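Local coordinates for protein anti-H(O) lectin 1 (Ulex europaeus, PDB 1FX5) that binds L-fucose as a calcium- and manganese-containing legume lectin and is specific for the O(H) blood group, at residues F75-A80 against T225-N230; N159-L164 against L185-D190; G63-F68 against Y174-K179. All blocks are in the same frame, centred on the assembly; numbering follows the deposited sequence.

Interaction 1: residues F75-A80 against T225-N230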
# COMPACT_ATOMS: atom_id res chain seq x y z
N PHE A 75 22.36 8.90 4.21
CA PHE A 75 23.78 9.24 4.24
C PHE A 75 24.24 9.34 2.78
O PHE A 75 23.55 8.85 1.87
CB PHE A 75 24.62 8.26 5.10
CG PHE A 75 24.79 6.90 4.49
CD1 PHE A 75 23.81 5.92 4.64
CD2 PHE A 75 25.95 6.58 3.80
CE1 PHE A 75 23.98 4.65 4.10
CE2 PHE A 75 26.13 5.31 3.26
CZ PHE A 75 25.14 4.34 3.41
N MET A 76 25.32 10.06 2.55
CA MET A 76 25.85 10.24 1.20
C MET A 76 27.33 9.84 1.19
O MET A 76 28.02 10.02 2.18
CB MET A 76 25.75 11.72 0.79
CG MET A 76 24.43 12.40 1.13
SD MET A 76 24.32 14.11 0.59
CE MET A 76 25.23 15.01 1.88
N GLU A 77 27.81 9.36 0.05
CA GLU A 77 29.21 8.95 -0.08
C GLU A 77 29.77 9.57 -1.34
O GLU A 77 29.09 9.61 -2.37
CB GLU A 77 29.32 7.44 -0.20
CG GLU A 77 28.55 6.72 0.85
CD GLU A 77 29.34 5.61 1.46
OE1 GLU A 77 30.19 5.92 2.33
OE2 GLU A 77 29.10 4.44 1.07
N THR A 78 31.02 10.02 -1.27
CA THR A 78 31.65 10.63 -2.43
C THR A 78 33.17 10.47 -2.45
O THR A 78 33.81 10.41 -1.40
CB THR A 78 31.31 12.14 -2.49
OG1 THR A 78 31.80 12.70 -3.71
CG2 THR A 78 31.92 12.88 -1.32
N SER A 79 33.74 10.40 -3.65
CA SER A 79 35.18 10.26 -3.85
C SER A 79 35.75 11.61 -4.29
O SER A 79 36.97 11.76 -4.41
CB SER A 79 35.49 9.18 -4.89
OG SER A 79 35.25 7.89 -4.36
N ALA A 80 34.87 12.56 -4.58
CA ALA A 80 35.28 13.89 -5.00
C ALA A 80 35.36 14.75 -3.74
O ALA A 80 35.05 14.29 -2.65
CB ALA A 80 34.24 14.48 -5.97
N THR A 225 26.73 9.36 -4.20
CA THR A 225 25.58 8.47 -4.13
C THR A 225 24.77 8.90 -2.87
O THR A 225 25.35 9.38 -1.89
CB THR A 225 26.02 6.99 -4.10
OG1 THR A 225 24.85 6.14 -4.05
CG2 THR A 225 26.92 6.72 -2.91
N HIS A 226 23.44 8.81 -2.94
CA HIS A 226 22.56 9.20 -1.83
C HIS A 226 21.80 7.95 -1.43
O HIS A 226 21.08 7.38 -2.27
CB HIS A 226 21.62 10.33 -2.30
CG HIS A 226 22.36 11.51 -2.84
ND1 HIS A 226 22.76 11.60 -4.16
CD2 HIS A 226 22.86 12.61 -2.23
CE1 HIS A 226 23.48 12.70 -4.33
NE2 HIS A 226 23.55 13.33 -3.17
N GLU A 227 21.89 7.57 -0.16
CA GLU A 227 21.25 6.37 0.38
C GLU A 227 20.32 6.47 1.59
O GLU A 227 20.64 7.14 2.57
CB GLU A 227 22.37 5.37 0.65
CG GLU A 227 23.09 5.03 -0.64
CD GLU A 227 24.48 4.49 -0.45
OE1 GLU A 227 24.73 3.37 -0.89
OE2 GLU A 227 25.34 5.20 0.10
N VAL A 228 19.20 5.76 1.53
CA VAL A 228 18.22 5.76 2.60
C VAL A 228 18.30 4.45 3.35
O VAL A 228 18.31 3.38 2.72
CB VAL A 228 16.78 5.98 2.04
CG1 VAL A 228 15.75 5.93 3.17
CG2 VAL A 228 16.68 7.33 1.31
N LEU A 229 18.33 4.54 4.68
CA LEU A 229 18.42 3.37 5.55
C LEU A 229 17.10 2.73 6.02
O LEU A 229 17.03 1.52 6.25
CB LEU A 229 19.27 3.71 6.77
CG LEU A 229 20.75 4.02 6.54
CD1 LEU A 229 21.28 4.76 7.73
CD2 LEU A 229 21.55 2.76 6.28
N ASN A 230 16.10 3.57 6.28
CA ASN A 230 14.80 3.08 6.74
C ASN A 230 13.78 4.14 6.38
O ASN A 230 14.15 5.25 5.98
CB ASN A 230 14.79 2.83 8.24
CG ASN A 230 15.44 3.95 9.02
OD1 ASN A 230 15.07 5.12 8.90
ND2 ASN A 230 16.45 3.60 9.81
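F75, M76 and E77 pair with E227, H226 and T225 in a buried antiparallel strand contact, where strand 64-78 runs beside strand 224-236. Four backbone bonds hold the register. F75 and E227 form one hydrogen-bonded pair, with E227 N donating to F75 O at 2.9 Å and F75 N donating back to E227 O. E77 and T225 form the next such pair, and M76 faces H226 in the non-hydrogen-bonded position between them.

This is a pairing within the legume lectin fold, a jelly-roll beta-sandwich of antiparallel strands. On the face carrying F75, E77, T225 and E227, chi1 of 71° sets CG of F75 between its backbone N and carbonyl carbon. E227 CB lies over one ring face, 4.2 Å from the centroid, while L229 CD2 meets the ring edge 3.8 Å from CE1; a flat phenyl suits this place because face and edge both find aliphatic partners. E227 OE2 is buried 3.3 Å from F75 CE2 with no polar partner in the model, and E77 OE2 lies 4.0 Å from E227 OE2, a pairing that may raise the proton affinity of either acid.

On the other face, M76 SD touches the H226 imidazole edge, 3.5 Å from CD2, a Met-aromatic contact suited to soft, polarisable sulfur. The H226 side chain is about 10 Å from the bound calcium ion, near the metal site but outside it.

Interaction 2: residues N159-L164 against L185-D190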
# COMPACT_ATOMS: atom_id res chain seq x y z
N ASN A 159 24.85 22.99 6.34
CA ASN A 159 26.27 22.65 6.22
C ASN A 159 26.31 21.12 6.10
O ASN A 159 26.36 20.40 7.10
CB ASN A 159 27.04 23.12 7.45
CG ASN A 159 27.05 24.63 7.58
OD1 ASN A 159 26.81 25.18 8.65
ND2 ASN A 159 27.31 25.33 6.47
N LYS A 160 26.25 20.66 4.85
CA LYS A 160 26.27 19.23 4.50
C LYS A 160 27.48 18.43 5.02
O LYS A 160 28.59 18.95 5.07
CB LYS A 160 26.11 19.06 2.97
CG LYS A 160 27.15 19.85 2.14
CD LYS A 160 27.03 19.60 0.65
CE LYS A 160 28.29 20.06 -0.08
NZ LYS A 160 28.24 19.79 -1.54
N ARG A 161 27.24 17.17 5.37
CA ARG A 161 28.27 16.27 5.88
C ARG A 161 28.16 14.99 5.06
O ARG A 161 27.05 14.59 4.71
CB ARG A 161 28.01 15.94 7.35
CG ARG A 161 28.11 17.13 8.30
CD ARG A 161 27.96 16.71 9.75
NE ARG A 161 28.03 17.88 10.63
CZ ARG A 161 27.70 17.91 11.92
NH1 ARG A 161 27.27 16.82 12.54
NH2 ARG A 161 27.78 19.05 12.59
N TYR A 162 29.29 14.34 4.76
CA TYR A 162 29.30 13.10 3.97
C TYR A 162 29.87 11.94 4.79
O TYR A 162 30.55 12.18 5.78
CB TYR A 162 30.15 13.27 2.71
CG TYR A 162 29.53 14.10 1.62
CD1 TYR A 162 29.48 15.48 1.72
CD2 TYR A 162 28.91 13.49 0.53
CE1 TYR A 162 28.83 16.24 0.76
CE2 TYR A 162 28.26 14.24 -0.44
CZ TYR A 162 28.21 15.61 -0.31
OH TYR A 162 27.51 16.35 -1.22
N GLY A 163 29.58 10.70 4.38
CA GLY A 163 30.08 9.53 5.09
C GLY A 163 29.10 8.78 5.96
O GLY A 163 28.16 9.37 6.50
N LEU A 164 29.35 7.49 6.17
CA LEU A 164 28.47 6.65 6.99
C LEU A 164 28.46 7.09 8.46
O LEU A 164 27.49 6.89 9.19
CB LEU A 164 28.85 5.17 6.89
CG LEU A 164 27.70 4.15 6.70
CD1 LEU A 164 28.17 2.79 7.25
CD2 LEU A 164 26.39 4.56 7.41
N LEU A 185 16.12 18.36 9.95
CA LEU A 185 17.21 17.42 9.82
C LEU A 185 18.09 17.50 11.07
O LEU A 185 18.34 18.58 11.57
CB LEU A 185 18.01 17.76 8.56
CG LEU A 185 19.30 16.97 8.27
CD1 LEU A 185 19.59 16.96 6.75
CD2 LEU A 185 20.49 17.59 9.07
N THR A 186 18.51 16.35 11.59
CA THR A 186 19.35 16.33 12.77
C THR A 186 20.51 15.34 12.65
O THR A 186 20.34 14.22 12.13
CB THR A 186 18.54 15.95 14.04
OG1 THR A 186 17.52 16.93 14.25
CG2 THR A 186 19.47 15.88 15.29
N TYR A 187 21.72 15.79 13.01
CA TYR A 187 22.91 14.93 12.96
C TYR A 187 23.05 14.50 14.42
O TYR A 187 23.41 15.31 15.28
CB TYR A 187 24.15 15.71 12.49
CG TYR A 187 24.19 15.98 11.00
CD1 TYR A 187 24.41 14.96 10.08
CD2 TYR A 187 24.02 17.26 10.51
CE1 TYR A 187 24.47 15.22 8.70
CE2 TYR A 187 24.07 17.53 9.15
CZ TYR A 187 24.29 16.51 8.25
OH TYR A 187 24.36 16.81 6.92
N PRO A 188 22.70 13.25 14.75
CA PRO A 188 22.79 12.73 16.11
C PRO A 188 24.15 12.77 16.80
O PRO A 188 24.22 12.80 18.03
CB PRO A 188 22.26 11.30 15.98
CG PRO A 188 22.60 10.95 14.56
CD PRO A 188 22.23 12.20 13.82
N SER A 189 25.23 12.85 16.02
CA SER A 189 26.58 12.89 16.57
C SER A 189 26.84 14.10 17.46
O SER A 189 27.51 13.99 18.50
CB SER A 189 27.62 12.89 15.46
OG SER A 189 27.65 14.15 14.81
N ASP A 190 26.33 15.26 17.06
CA ASP A 190 26.53 16.47 17.85
C ASP A 190 25.24 17.24 18.08
O ASP A 190 25.28 18.34 18.60
CB ASP A 190 27.60 17.38 17.23
CG ASP A 190 27.18 17.98 15.88
OD1 ASP A 190 27.88 18.93 15.45
OD2 ASP A 190 26.19 17.50 15.26
O HOH W 1 24.31 14.80 5.33
O HOH W 2 27.30 13.97 12.12
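The loop 159-164, which follows strand 154-157, is joined to the end of strand 180-187 and the turn beyond it chiefly through R161, laid over the ring of Y187 and ending on D190. The arginine chain is extended from CG to NE (chi2 -175°). Its CB and CG lie near CZ and OH of the phenol, and NH1 comes close to CB and CG of Y187. Between them CD sits over the ring centre, 3.8 Å from the centroid and almost on the ring normal, a CH-pi contact. Farther out the guanidinium stacks on Y187 with the planes 24° apart, and its cation-pi contact is off-centre. Arginine suits this place because its methylenes pack on the ring while its flat charged end can still bond around its edge.

That end meets D190 tip to tip in a two-pronged salt bridge. NH2 donates to D190 OD1 at 2.9 Å, on the syn side but tilted out of the carboxylate plane, and NH1 to D190 OD2 at 3.0 Å, from above that plane; guanidinium and carboxylate are turned 54° apart. A water in the guanidinium plane joins NH1 to S189 OG.

At the phenol end, Y187 OH receives a weak bond from R161 N at 3.3 Å, and a second water links it to R161 O. Its stronger protein partner is W158 NE1.

The contact lies at the surface. Y187 also packs on A168 of strand 168-175, T192 N adds a bond to D190 OD2, and Y162 of the loop rests on M76 and T78 of strand 64-78.

Interaction 3: residues G63-F68 against Y174-K179. Unlike the reference sequence in segment 63-68: L65 (reference Val).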
# COMPACT_ATOMS: atom_id res chain seq x y z
N GLY A 63 -14.38 17.69 1.18
CA GLY A 63 -13.57 18.89 1.31
C GLY A 63 -12.46 18.73 2.33
O GLY A 63 -11.76 19.69 2.66
N GLU A 64 -12.28 17.51 2.81
CA GLU A 64 -11.24 17.21 3.80
C GLU A 64 -9.86 17.03 3.21
O GLU A 64 -9.69 16.44 2.15
CB GLU A 64 -11.57 15.96 4.60
CG GLU A 64 -12.65 16.17 5.61
CD GLU A 64 -12.84 14.94 6.45
OE1 GLU A 64 -12.74 15.07 7.69
OE2 GLU A 64 -13.06 13.85 5.86
N LEU A 65 -8.88 17.38 4.03
CA LEU A 65 -7.47 17.29 3.69
C LEU A 65 -6.76 16.42 4.75
O LEU A 65 -6.98 16.59 5.95
CB LEU A 65 -6.92 18.73 3.66
CG LEU A 65 -5.46 19.04 3.37
CD1 LEU A 65 -5.01 18.36 2.08
CD2 LEU A 65 -5.29 20.56 3.26
N ALA A 66 -5.94 15.47 4.32
CA ALA A 66 -5.23 14.60 5.27
C ALA A 66 -3.94 15.20 5.90
O ALA A 66 -3.37 16.15 5.38
CB ALA A 66 -4.91 13.26 4.62
N SER A 67 -3.58 14.71 7.07
CA SER A 67 -2.38 15.15 7.77
C SER A 67 -1.42 13.95 7.65
O SER A 67 -1.87 12.79 7.50
CB SER A 67 -2.67 15.39 9.25
OG SER A 67 -3.41 16.58 9.43
N PHE A 68 -0.11 14.20 7.64
CA PHE A 68 0.84 13.10 7.54
C PHE A 68 2.16 13.40 8.22
O PHE A 68 2.48 14.57 8.53
CB PHE A 68 1.07 12.67 6.06
CG PHE A 68 1.89 13.65 5.22
CD1 PHE A 68 1.28 14.48 4.28
CD2 PHE A 68 3.28 13.69 5.34
CE1 PHE A 68 2.04 15.34 3.47
CE2 PHE A 68 4.04 14.55 4.53
CZ PHE A 68 3.41 15.37 3.60
N TYR A 174 2.96 17.32 7.93
CA TYR A 174 2.02 18.21 7.29
C TYR A 174 0.80 18.19 8.21
O TYR A 174 0.23 17.12 8.46
CB TYR A 174 1.64 17.80 5.86
CG TYR A 174 0.70 18.82 5.20
CD1 TYR A 174 1.16 20.09 4.82
CD2 TYR A 174 -0.64 18.53 4.99
CE1 TYR A 174 0.30 21.04 4.27
CE2 TYR A 174 -1.51 19.47 4.43
CZ TYR A 174 -1.04 20.72 4.07
OH TYR A 174 -1.93 21.64 3.55
N GLU A 175 0.48 19.33 8.80
CA GLU A 175 -0.67 19.43 9.70
C GLU A 175 -1.76 20.15 8.89
O GLU A 175 -1.68 21.36 8.67
CB GLU A 175 -0.32 20.25 10.93
CG GLU A 175 -1.49 20.36 11.86
CD GLU A 175 -1.33 21.48 12.86
OE1 GLU A 175 -2.03 22.52 12.72
OE2 GLU A 175 -0.51 21.33 13.79
N ALA A 176 -2.79 19.40 8.51
CA ALA A 176 -3.90 19.94 7.72
C ALA A 176 -4.68 21.16 8.26
O ALA A 176 -5.03 22.05 7.48
CB ALA A 176 -4.88 18.81 7.34
N SER A 177 -4.94 21.20 9.57
CA SER A 177 -5.67 22.32 10.17
C SER A 177 -5.01 23.67 9.94
O SER A 177 -5.70 24.63 9.62
CB SER A 177 -5.96 22.08 11.66
OG SER A 177 -4.77 21.78 12.37
N SER A 178 -3.69 23.77 10.09
CA SER A 178 -3.07 25.08 9.86
C SER A 178 -2.37 25.14 8.51
O SER A 178 -1.85 26.18 8.15
CB SER A 178 -2.07 25.41 10.95
OG SER A 178 -1.02 24.48 10.88
N LYS A 179 -2.37 24.02 7.76
CA LYS A 179 -1.73 23.94 6.43
C LYS A 179 -0.21 24.16 6.47
O LYS A 179 0.39 24.60 5.48
CB LYS A 179 -2.39 24.92 5.44
CG LYS A 179 -3.76 24.45 5.03
CD LYS A 179 -4.50 25.44 4.16
CE LYS A 179 -5.23 26.46 4.99
NZ LYS A 179 -6.05 27.31 4.09
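F68 and Y174 form an antiparallel hydrogen-bonded pair, and their backbone bonds are the first element of this contact. Y174 N donates to F68 O at 2.9 Å and nearly straight (173°), while F68 N returns a bond to Y174 O at 3.1 Å. Past S67 and E175 the regular pairing ends, and a side chain takes over: S67 OG accepts from A176 N at 3.0 Å. With OG beside its own backbone N (chi1 -74°), the short serine hydroxyl meets the amide where the 174-179 chain begins to turn. Within the turn, E175 OE1 receives the hydroxyls of S177 and S178 from opposite faces of its carboxylate plane.

Among the apolar contacts, Y174 CB lies over the F68 ring, 3.7 Å from the centroid, in a CH-pi contact; the two rings are slid apart and barely overlap. CG of Y174 is anti to its backbone N (chi1 -177°). L65 CD2 packs 4.1 Å from Y174 CE2, and L65 CG 4.0 Å from A176 CB.

Van der Waals contacts with polar atoms complete the set: A66 O lies at the Y174 ring edge, and A176 CB touches both L65 O and S67 OG, 3.4 Å from each.

The phenol bonds to V200 O, and L202 touches both Y174 and L65. In this legume lectin sandwich strand 44-59 lines strand 64-78, with W58 touching L65, while the turn joins strands 168-175 and 180-187 as a beta-hairpin, away from the sugar and metal sites.

How the interactions relate
Interactions 1 and 3 use two ends of strand 64-78, on opposite sides of the chain's centre: one pairs it with strand 224-236, the other with strand 168-175. Both rely on backbone bonds and a phenylalanine ring covered by a CB, but interaction 1 is buried while interaction 3, only partly buried, changes to a serine bond where pairing stops. Interaction 2 is a surface contact between a loop and a strand end, and salt bridge, stacking and water replace strand pairing. It touches interaction 1 directly: G163 N lies 2.8 Å from M76 O, a probable hydrogen bond. Strands 168-175 and 180-187, neighbours in the sheet, relate interactions 2 and 3.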